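Local coordinates for protein LYND (Lyngbya aestuarii, PDB 4V1T) that probably catalyses the ATP-dependent cyclodehydration of cysteine residues in a precursor peptide to thiazolines during cyanobactin biosynthesis, at residues Q8-P11 and H12-V15; Y24-E28 and Q29-A33; I68-V71 and L72-A76; S90-A93 and A94-E98. One frame throughout, in Å; residues are numbered along the deposited sequence.

Contact 1: Q8-P11 and H12-V15; sequences QIQP and HFHV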
loop_
_atom_site.group_PDB
_atom_site.type_symbol
_atom_site.label_atom_id
_atom_site.label_comp_id
_atom_site.label_asym_id
_atom_site.label_seq_id
_atom_site.Cartn_x
_atom_site.Cartn_y
_atom_site.Cartn_z
ATOM N N GLN B 8 -5.588 21.004 -35.873
ATOM C CA GLN B 8 -5.023 21.536 -34.649
ATOM C C GLN B 8 -4.261 20.470 -33.878
ATOM O O GLN B 8 -4.627 19.293 -33.870
ATOM C CB GLN B 8 -6.112 22.139 -33.753
ATOM C CG GLN B 8 -7.091 21.140 -33.162
ATOM C CD GLN B 8 -7.972 21.743 -32.069
ATOM O OE1 GLN B 8 -7.743 22.855 -31.589
ATOM N NE2 GLN B 8 -8.985 20.996 -31.668
ATOM N N ILE B 9 -3.177 20.894 -33.243
ATOM C CA ILE B 9 -2.555 20.087 -32.222
ATOM C C ILE B 9 -3.593 19.976 -31.113
ATOM O O ILE B 9 -4.269 20.943 -30.760
ATOM C CB ILE B 9 -1.259 20.703 -31.687
ATOM C CG1 ILE B 9 -0.236 20.878 -32.814
ATOM C CG2 ILE B 9 -0.665 19.823 -30.600
ATOM C CD1 ILE B 9 0.164 19.597 -33.529
ATOM N N GLN B 10 -3.734 18.778 -30.581
ATOM C CA GLN B 10 -4.809 18.508 -29.641
ATOM C C GLN B 10 -4.825 19.503 -28.497
ATOM O O GLN B 10 -3.785 19.781 -27.910
ATOM C CB GLN B 10 -4.748 17.063 -29.131
ATOM C CG GLN B 10 -3.372 16.461 -28.885
ATOM C CD GLN B 10 -3.389 14.967 -29.154
ATOM O OE1 GLN B 10 -4.086 14.498 -30.060
ATOM N NE2 GLN B 10 -2.655 14.208 -28.358
ATOM N N PRO B 11 -6.014 20.051 -28.197
ATOM C CA PRO B 11 -6.153 21.306 -27.453
ATOM C C PRO B 11 -5.846 21.243 -25.967
ATOM O O PRO B 11 -5.913 22.276 -25.303
ATOM C CB PRO B 11 -7.617 21.682 -27.681
ATOM C CG PRO B 11 -8.305 20.393 -27.895
ATOM C CD PRO B 11 -7.325 19.526 -28.625
ATOM N N HIS B 12 -5.498 20.070 -25.446
ATOM C CA HIS B 12 -5.151 19.976 -24.034
ATOM C C HIS B 12 -3.691 20.383 -23.838
ATOM O O HIS B 12 -3.242 20.585 -22.718
ATOM C CB HIS B 12 -5.432 18.573 -23.485
ATOM C CG HIS B 12 -4.545 17.499 -24.036
ATOM N ND1 HIS B 12 -3.319 17.204 -23.491
ATOM C CD2 HIS B 12 -4.722 16.626 -25.056
ATOM C CE1 HIS B 12 -2.770 16.206 -24.157
ATOM N NE2 HIS B 12 -3.604 15.835 -25.110
ATOM N N PHE B 13 -2.964 20.523 -24.945
ATOM C CA PHE B 13 -1.585 20.984 -24.905
ATOM C C PHE B 13 -1.486 22.501 -24.996
ATOM O O PHE B 13 -2.139 23.128 -25.822
ATOM C CB PHE B 13 -0.776 20.367 -26.044
ATOM C CG PHE B 13 -0.425 18.924 -25.832
ATOM C CD1 PHE B 13 0.136 18.501 -24.633
ATOM C CD2 PHE B 13 -0.656 17.985 -26.830
ATOM C CE1 PHE B 13 0.449 17.170 -24.433
ATOM C CE2 PHE B 13 -0.342 16.654 -26.636
ATOM C CZ PHE B 13 0.207 16.244 -25.434
ATOM N N HIS B 14 -0.675 23.083 -24.127
ATOM C CA HIS B 14 -0.200 24.443 -24.321
ATOM C C HIS B 14 1.056 24.368 -25.192
ATOM O O HIS B 14 2.021 23.682 -24.849
ATOM C CB HIS B 14 0.094 25.116 -22.984
ATOM C CG HIS B 14 0.920 26.354 -23.102
ATOM N ND1 HIS B 14 0.548 27.426 -23.882
ATOM C CD2 HIS B 14 2.105 26.691 -22.541
ATOM C CE1 HIS B 14 1.469 28.369 -23.800
ATOM N NE2 HIS B 14 2.427 27.948 -22.992
ATOM N N VAL B 15 1.030 25.062 -26.322
ATOM C CA VAL B 15 2.128 25.040 -27.273
ATOM C C VAL B 15 3.117 26.164 -26.972
ATOM O O VAL B 15 2.759 27.338 -26.999
ATOM C CB VAL B 15 1.600 25.188 -28.723
ATOM C CG1 VAL B 15 2.757 25.299 -29.717
ATOM C CG2 VAL B 15 0.723 24.004 -29.078
#
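Gln10 and Phe13 close a type I beta turn that carries the chain from strand 6-9 of one small sheet into strand 14-18 of another within the winged helix-turn-helix domain. The closing bond runs from Phe13 N to Gln10 O, 3.2 Å long and nearly straight at the hydrogen (166°), with the donor tilted somewhat out of the carbonyl plane. The side chains of the same two residues leave the turn side by side and pointing the same way. Gln10 CG lies 3.7 Å from Phe13 CD2, and farther out the carboxamide keeps to the direction of the ring, their planes only 18° apart. A first torsion of 37° sets Gln10 CG between its own backbone N and carbonyl carbon, and the bend at the next bond brings the amide out between two aromatic neighbours. There Gln10 NE2 comes to the edge of the His12 imidazole, 3.8 Å from His12 NE2, and equally close to Phe13 CE2. Ile9 closes the strand side of the group through CG2, 4.2 Å from Phe13 CD2.

In the next shell, Ser97 of helix 90-98 packs against Gln10, Pro11 and His12, while the rings of Phe13 and His32 meet steeply inclined to each other. The turn also faces the dimer partner: Pro11 O accepts a hydrogen bond from Arg246 of the second subunit. Inside the turn, the His12 ring lies over one face of the next residue's ring, CE1 standing 3.2 Å above the Phe13 plane and toward its rim.

Contact 2: Y24-E28 and Q29-A33; sequences YLLGE and QANHA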
loop_
_atom_site.group_PDB
_atom_site.type_symbol
_atom_site.label_atom_id
_atom_site.label_comp_id
_atom_site.label_asym_id
_atom_site.label_seq_id
_atom_site.Cartn_x
_atom_site.Cartn_y
_atom_site.Cartn_z
ATOM N N TYR B 24 7.541 22.922 -27.335
ATOM C CA TYR B 24 7.107 22.086 -26.224
ATOM C C TYR B 24 5.593 22.024 -26.168
ATOM O O TYR B 24 4.911 23.033 -26.350
ATOM C CB TYR B 24 7.661 22.619 -24.906
ATOM C CG TYR B 24 9.143 22.419 -24.756
ATOM C CD1 TYR B 24 9.655 21.232 -24.250
ATOM C CD2 TYR B 24 10.043 23.414 -25.129
ATOM C CE1 TYR B 24 11.017 21.042 -24.121
ATOM C CE2 TYR B 24 11.403 23.228 -24.998
ATOM C CZ TYR B 24 11.883 22.046 -24.495
ATOM O OH TYR B 24 13.231 21.872 -24.357
ATOM N N LEU B 25 5.081 20.825 -25.937
ATOM C CA LEU B 25 3.657 20.617 -25.734
ATOM C C LEU B 25 3.422 20.310 -24.262
ATOM O O LEU B 25 3.664 19.193 -23.807
ATOM C CB LEU B 25 3.146 19.482 -26.607
ATOM C CG LEU B 25 3.543 19.540 -28.088
ATOM C CD1 LEU B 25 2.950 18.350 -28.833
ATOM C CD2 LEU B 25 3.091 20.842 -28.727
ATOM N N LEU B 26 2.974 21.321 -23.521
ATOM C CA LEU B 26 2.798 21.206 -22.088
ATOM C C LEU B 26 1.351 20.874 -21.747
ATOM O O LEU B 26 0.437 21.593 -22.118
ATOM C CB LEU B 26 3.236 22.494 -21.389
ATOM C CG LEU B 26 4.675 22.902 -21.702
ATOM C CD1 LEU B 26 4.947 24.315 -21.222
ATOM C CD2 LEU B 26 5.657 21.928 -21.074
ATOM N N GLY B 27 1.174 19.761 -21.049
ATOM C CA GLY B 27 -0.126 19.317 -20.601
ATOM C C GLY B 27 -0.142 19.136 -19.094
ATOM O O GLY B 27 0.909 19.090 -18.445
ATOM N N GLU B 28 -1.343 19.034 -18.537
ATOM C CA GLU B 28 -1.517 18.897 -17.100
ATOM C C GLU B 28 -1.045 17.531 -16.616
ATOM O O GLU B 28 -0.586 17.392 -15.481
ATOM C CB GLU B 28 -2.990 19.104 -16.728
ATOM C CG GLU B 28 -3.190 19.617 -15.322
ATOM C CD GLU B 28 -4.638 19.935 -15.004
ATOM O OE1 GLU B 28 -5.411 20.256 -15.931
ATOM O OE2 GLU B 28 -5.003 19.857 -13.816
ATOM N N GLN B 29 -1.162 16.526 -17.479
ATOM C CA GLN B 29 -0.830 15.148 -17.110
ATOM C C GLN B 29 0.269 14.512 -17.974
ATOM O O GLN B 29 0.669 13.382 -17.746
ATOM C CB GLN B 29 -2.098 14.311 -17.157
ATOM C CG GLN B 29 -3.115 14.772 -16.122
ATOM C CD GLN B 29 -4.329 13.889 -16.059
ATOM O OE1 GLN B 29 -4.213 12.673 -16.054
ATOM N NE2 GLN B 29 -5.505 14.502 -16.001
ATOM N N ALA B 30 0.756 15.242 -18.962
ATOM C CA ALA B 30 1.871 14.766 -19.764
ATOM C C ALA B 30 2.516 15.922 -20.535
ATOM O O ALA B 30 1.849 16.893 -20.916
ATOM C CB ALA B 30 1.405 13.672 -20.719
ATOM N N ASN B 31 3.818 15.811 -20.755
ATOM C CA ASN B 31 4.588 16.824 -21.466
ATOM C C ASN B 31 5.322 16.202 -22.646
ATOM O O ASN B 31 5.795 15.071 -22.556
ATOM C CB ASN B 31 5.585 17.489 -20.521
ATOM C CG ASN B 31 4.910 18.384 -19.498
ATOM O OD1 ASN B 31 3.962 19.094 -19.815
ATOM N ND2 ASN B 31 5.401 18.361 -18.269
ATOM N N HIS B 32 5.401 16.941 -23.748
ATOM C CA HIS B 32 6.066 16.463 -24.960
ATOM C C HIS B 32 6.941 17.539 -25.590
ATOM O O HIS B 32 6.672 18.734 -25.459
ATOM C CB HIS B 32 5.039 16.003 -25.991
ATOM C CG HIS B 32 4.274 14.787 -25.581
ATOM N ND1 HIS B 32 3.131 14.848 -24.813
ATOM C CD2 HIS B 32 4.482 13.477 -25.841
ATOM C CE1 HIS B 32 2.670 13.627 -24.610
ATOM N NE2 HIS B 32 3.470 12.777 -25.226
ATOM N N ALA B 33 7.986 17.097 -26.280
ATOM C CA ALA B 33 8.883 18.000 -26.987
ATOM C C ALA B 33 9.022 17.561 -28.436
ATOM O O ALA B 33 9.326 16.402 -28.712
ATOM C CB ALA B 33 10.243 18.041 -26.314
#
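A beta hairpin of the winged helix-turn-helix domain joins strand 22-26 to strand 31-35, and Leu25 and His32 form its hydrogen-bonded pair. Leu25 N donates to His32 O at 2.7 Å, and His32 N returns a bond to Leu25 O at 2.8 Å, both close to straight. The local strand directions differ by 172°, so the pairing is almost exactly antiparallel. On the face of this pair, Leu25 CB and His32 CB touch at 4.0 Å; beyond them the imidazole turns one edge toward Leu25 O and meets the ring of Tyr80 edge-to-face.

Tyr24 with Ala33 and Leu26 with Asn31 are the flanking non-hydrogen-bonded pairs and share the other face. With CG beside the backbone N (chi1 -71°), Tyr24 brings CD1 and CE1 of its ring to the methyl of Ala33, CE1 lying 3.8 Å from Ala33 CB. The side chains of Leu26 and Asn31 cross at an angle on this face. A CA-H...O contact from Asn31 CA to Leu25 O, 3.5 Å, adds to the backbone pairing.

At the turn, Glu28 and Gln29 extend toward the second subunit. There the Glu28 carboxylate forms a salt bridge with Lys184 and accepts hydrogen bonds from Ser188 and Val189, while the Gln29 amide bonds to Ser188 and Asn294. On the outer side, His32 and Ala33 pair with an antiparallel strand from the chain of another protein, an edge-strand addition consistent with leader-peptide binding to the wing of a RiPP recognition element.

Contact 3: I68-V71 and L72-A76; sequences IDYV and LERLA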
loop_
_atom_site.group_PDB
_atom_site.type_symbol
_atom_site.label_atom_id
_atom_site.label_comp_id
_atom_site.label_asym_id
_atom_site.label_seq_id
_atom_site.Cartn_x
_atom_site.Cartn_y
_atom_site.Cartn_z
ATOM N N ILE B 68 4.847 20.381 -45.829
ATOM C CA ILE B 68 3.762 20.556 -44.865
ATOM C C ILE B 68 3.001 19.244 -44.686
ATOM O O ILE B 68 2.726 18.823 -43.562
ATOM C CB ILE B 68 2.797 21.675 -45.300
ATOM C CG1 ILE B 68 3.548 23.008 -45.355
ATOM C CG2 ILE B 68 1.606 21.759 -44.348
ATOM C CD1 ILE B 68 2.733 24.187 -45.835
ATOM N N ASP B 69 2.680 18.591 -45.797
ATOM C CA ASP B 69 2.021 17.285 -45.764
ATOM C C ASP B 69 2.800 16.266 -44.932
ATOM O O ASP B 69 2.244 15.627 -44.046
ATOM C CB ASP B 69 1.823 16.753 -47.187
ATOM C CG ASP B 69 0.808 17.561 -47.975
ATOM O OD1 ASP B 69 0.028 18.321 -47.354
ATOM O OD2 ASP B 69 0.782 17.422 -49.216
ATOM N N TYR B 70 4.088 16.127 -45.214
ATOM C CA TYR B 70 4.927 15.182 -44.488
ATOM C C TYR B 70 4.955 15.476 -42.987
ATOM O O TYR B 70 4.966 14.557 -42.169
ATOM C CB TYR B 70 6.344 15.226 -45.035
ATOM C CG TYR B 70 7.293 14.259 -44.361
ATOM C CD1 TYR B 70 7.241 12.895 -44.636
ATOM C CD2 TYR B 70 8.247 14.710 -43.455
ATOM C CE1 TYR B 70 8.114 12.011 -44.025
ATOM C CE2 TYR B 70 9.127 13.836 -42.846
ATOM C CZ TYR B 70 9.059 12.491 -43.133
ATOM O OH TYR B 70 9.939 11.638 -42.514
ATOM N N VAL B 71 4.985 16.754 -42.626
ATOM C CA VAL B 71 5.000 17.141 -41.217
ATOM C C VAL B 71 3.708 16.713 -40.519
ATOM O O VAL B 71 3.740 16.154 -39.426
ATOM C CB VAL B 71 5.200 18.664 -41.056
ATOM C CG1 VAL B 71 4.923 19.114 -39.627
ATOM C CG2 VAL B 71 6.613 19.052 -41.445
ATOM N N LEU B 72 2.574 16.981 -41.155
ATOM C CA LEU B 72 1.280 16.646 -40.568
ATOM C C LEU B 72 1.086 15.141 -40.474
ATOM O O LEU B 72 0.478 14.664 -39.517
ATOM C CB LEU B 72 0.140 17.273 -41.368
ATOM C CG LEU B 72 0.185 18.804 -41.484
ATOM C CD1 LEU B 72 -1.010 19.318 -42.266
ATOM C CD2 LEU B 72 0.274 19.485 -40.124
ATOM N N GLU B 73 1.616 14.393 -41.440
ATOM C CA GLU B 73 1.473 12.946 -41.403
ATOM C C GLU B 73 2.178 12.405 -40.209
ATOM O O GLU B 73 1.705 11.514 -39.546
ATOM C CB GLU B 73 2.044 12.277 -42.643
ATOM C CG GLU B 73 1.442 12.802 -43.925
ATOM C CD GLU B 73 0.954 11.728 -44.876
ATOM O OE1 GLU B 73 0.888 10.549 -44.473
ATOM O OE2 GLU B 73 0.627 12.067 -46.035
ATOM N N ARG B 74 3.342 12.948 -39.956
ATOM C CA ARG B 74 4.121 12.512 -38.836
ATOM C C ARG B 74 3.408 12.815 -37.531
ATOM O O ARG B 74 3.358 11.983 -36.650
ATOM C CB ARG B 74 5.463 13.216 -38.839
ATOM C CG ARG B 74 6.638 12.286 -38.872
ATOM C CD ARG B 74 7.920 13.068 -38.857
ATOM N NE ARG B 74 8.731 12.625 -37.760
ATOM C CZ ARG B 74 9.433 11.517 -37.775
ATOM N NH1 ARG B 74 9.424 10.747 -38.837
ATOM N NH2 ARG B 74 10.144 11.185 -36.725
ATOM N N LEU B 75 2.882 14.024 -37.419
ATOM C CA LEU B 75 2.182 14.440 -36.209
ATOM C C LEU B 75 0.945 13.591 -36.012
ATOM O O LEU B 75 0.647 13.164 -34.925
ATOM C CB LEU B 75 1.804 15.904 -36.278
ATOM C CG LEU B 75 2.975 16.867 -36.193
ATOM C CD1 LEU B 75 2.544 18.255 -36.552
ATOM C CD2 LEU B 75 3.582 16.852 -34.813
ATOM N N ALA B 76 0.255 13.329 -37.101
ATOM C CA ALA B 76 -0.957 12.526 -37.071
ATOM C C ALA B 76 -0.645 11.109 -36.610
ATOM O O ALA B 76 -1.313 10.579 -35.736
ATOM C CB ALA B 76 -1.606 12.507 -38.442
#
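Tyr70 and Arg74, one helical turn apart on helix 65-78, run side by side and point the same way. Their flat ends are inclined by 32°, the phenol reaching out beside the guanidinium, with Tyr70 OH 3.8 Å from Arg74 NH1. Tyr70 has CG anti to the backbone N (chi1 -179°), which swings its ring along the helix toward Arg74. The arginine's principal polar partner lies beyond this pair: its NE forms a salt bridge with an acidic side chain from the chain of another protein.

Two aliphatic pairs repeat the parallel arrangement where the helix meets its own domain. Val71 sends CG1 to 4.0 Å from Leu75 CD1, and Ile68 CG2 lies 4.1 Å from Leu72 CD1. Both leucines hold CG close over the carbonyl oxygen one turn back, with Leu72 CG 3.3 Å from Ile68 O. Tyr39 and Ile42 of helix 37-42 cover Val71, Leu52 of helix 52-58 covers Ile68 and Leu72, and Leu75 reaches Ile9.

The spacing of these side chains follows from regular backbone bonding. Leu72 N reaches Ile68 O at 3.0 Å and Leu75 N reaches Val71 O at the same distance, while the bond from Arg74 N to Tyr70 O is longer, 3.2 Å. The aliphatic side chains thus face helices 37-42 and 52-58 and strand 6-9, while Tyr70, Val71 and Arg74 also meet apolar side chains of the other protein's chain, as expected for the third helix of a winged helix-turn-helix domain that probably receives a leader peptide.

Contact 4: S90-A93 and A94-E98; sequences SEVA and AFWSE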
loop_
_atom_site.group_PDB
_atom_site.type_symbol
_atom_site.label_atom_id
_atom_site.label_comp_id
_atom_site.label_asym_id
_atom_site.label_seq_id
_atom_site.Cartn_x
_atom_site.Cartn_y
_atom_site.Cartn_z
ATOM N N SER B 90 -13.127 24.884 -26.557
ATOM C CA SER B 90 -11.732 24.471 -26.471
ATOM C C SER B 90 -11.490 23.675 -25.184
ATOM O O SER B 90 -10.699 22.733 -25.168
ATOM C CB SER B 90 -10.799 25.685 -26.533
ATOM O OG SER B 90 -11.144 26.631 -25.541
ATOM N N GLU B 91 -12.192 24.045 -24.119
ATOM C CA GLU B 91 -12.020 23.400 -22.821
ATOM C C GLU B 91 -12.567 21.978 -22.809
ATOM O O GLU B 91 -11.932 21.064 -22.276
ATOM C CB GLU B 91 -12.683 24.219 -21.720
ATOM C CG GLU B 91 -11.916 25.477 -21.334
ATOM C CD GLU B 91 -12.514 26.729 -21.953
ATOM O OE1 GLU B 91 -12.972 26.674 -23.119
ATOM O OE2 GLU B 91 -12.539 27.769 -21.268
ATOM N N VAL B 92 -13.731 21.787 -23.415
ATOM C CA VAL B 92 -14.337 20.460 -23.518
ATOM C C VAL B 92 -13.536 19.561 -24.462
ATOM O O VAL B 92 -13.256 18.408 -24.146
ATOM C CB VAL B 92 -15.792 20.553 -23.994
ATOM C CG1 VAL B 92 -16.355 19.178 -24.322
ATOM C CG2 VAL B 92 -16.653 21.218 -22.930
ATOM N N ALA B 93 -13.165 20.092 -25.624
ATOM C CA ALA B 93 -12.329 19.353 -26.559
ATOM C C ALA B 93 -11.044 18.912 -25.889
ATOM O O ALA B 93 -10.561 17.801 -26.129
ATOM C CB ALA B 93 -12.018 20.191 -27.791
ATOM N N ALA B 94 -10.492 19.780 -25.050
ATOM C CA ALA B 94 -9.244 19.486 -24.343
ATOM C C ALA B 94 -9.427 18.324 -23.373
ATOM O O ALA B 94 -8.544 17.491 -23.217
ATOM C CB ALA B 94 -8.757 20.719 -23.604
ATOM N N PHE B 95 -10.577 18.268 -22.719
ATOM C CA PHE B 95 -10.857 17.188 -21.790
ATOM C C PHE B 95 -10.821 15.846 -22.500
ATOM O O PHE B 95 -10.247 14.878 -22.004
ATOM C CB PHE B 95 -12.207 17.395 -21.108
ATOM C CG PHE B 95 -12.469 16.418 -19.999
ATOM C CD1 PHE B 95 -12.058 16.692 -18.701
ATOM C CD2 PHE B 95 -13.094 15.222 -20.257
ATOM C CE1 PHE B 95 -12.291 15.789 -17.694
ATOM C CE2 PHE B 95 -13.320 14.305 -19.239
ATOM C CZ PHE B 95 -12.922 14.594 -17.961
ATOM N N TRP B 96 -11.413 15.803 -23.688
ATOM C CA TRP B 96 -11.521 14.566 -24.441
ATOM C C TRP B 96 -10.237 14.205 -25.166
ATOM O O TRP B 96 -9.895 13.029 -25.273
ATOM C CB TRP B 96 -12.706 14.652 -25.407
ATOM C CG TRP B 96 -14.012 14.769 -24.656
ATOM C CD1 TRP B 96 -14.904 15.801 -24.710
ATOM C CD2 TRP B 96 -14.536 13.841 -23.698
ATOM N NE1 TRP B 96 -15.951 15.568 -23.858
ATOM C CE2 TRP B 96 -15.751 14.376 -23.219
ATOM C CE3 TRP B 96 -14.095 12.616 -23.199
ATOM C CZ2 TRP B 96 -16.539 13.719 -22.276
ATOM C CZ3 TRP B 96 -14.870 11.964 -22.258
ATOM C CH2 TRP B 96 -16.082 12.517 -21.804
ATOM N N SER B 97 -9.512 15.207 -25.649
ATOM C CA SER B 97 -8.247 14.944 -26.333
ATOM C C SER B 97 -7.226 14.439 -25.331
ATOM O O SER B 97 -6.356 13.658 -25.680
ATOM C CB SER B 97 -7.709 16.189 -27.052
ATOM O OG SER B 97 -7.561 17.296 -26.182
ATOM N N GLU B 98 -7.343 14.883 -24.083
ATOM C CA GLU B 98 -6.437 14.447 -23.031
ATOM C C GLU B 98 -6.667 12.976 -22.686
ATOM O O GLU B 98 -5.759 12.285 -22.230
ATOM C CB GLU B 98 -6.610 15.310 -21.785
ATOM C CG GLU B 98 -5.429 15.243 -20.841
ATOM C CD GLU B 98 -5.617 16.129 -19.640
ATOM O OE1 GLU B 98 -6.389 15.728 -18.751
ATOM O OE2 GLU B 98 -5.012 17.218 -19.589
#
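Ala93 O receives the backbone N of Ser97 at 2.8 Å, the shortest of the main-chain bonds that join residues 90-93 to 94-98 in helix 90-98. Ser97 OG also folds back to the helix, 3.0 Å from Ala93 O and 3.1 Å from Ala94 O; its first torsion, 56°, holds it between the backbone N and the carbonyl carbon, and its single proton could serve either carbonyl. At the start of the helix Ser90 OG donates to Glu91 OE1 at 3.0 Å, meeting the carboxylate from above its plane.

Apolar packing is concentrated in Val92 and Trp96, which lie alongside each other and point the same way. Val92 CG1 touches the pyrrole part of the indole, 3.7 Å from Trp96 CD1. Trp96 NE1 is buried here with no partner in the model. Phe95 turns an edge to the indole face, its CD2 standing 3.9 Å above the ring centre.

Ala265, Lys266 and Val269 of helix 250-275 pack on Trp96, and Leu249 of the second subunit contacts Val92, Phe95 and Trp96. Ala93 also packs on Pro103 of helix 103-109. The arrangement is that of a short alpha-helix packed between the turn at Pro11, helix 250-275 and the second subunit.

Contacts 1 and 4 are largely buried, whereas contacts 2 and 3 are only partly so and both offer a flank to the chain of another protein. Contact 1 is the hub: His14 N probably bonds Leu26 O of contact 2 at 2.7 Å, Ile9 packs on Leu75 of contact 3, and its turn rests on contact 4. Gln29 of contact 2 also packs on Glu98 of contact 4, but contacts 2 and 3, with centres about 19 Å apart, do not touch. Main-chain bonds cross between strands in contact 2, close a turn in contact 1, and follow the helix in contacts 3 and 4. Contacts 1, 2 and 4 also reach the second subunit, with a salt bridge from the hairpin turn of contact 2.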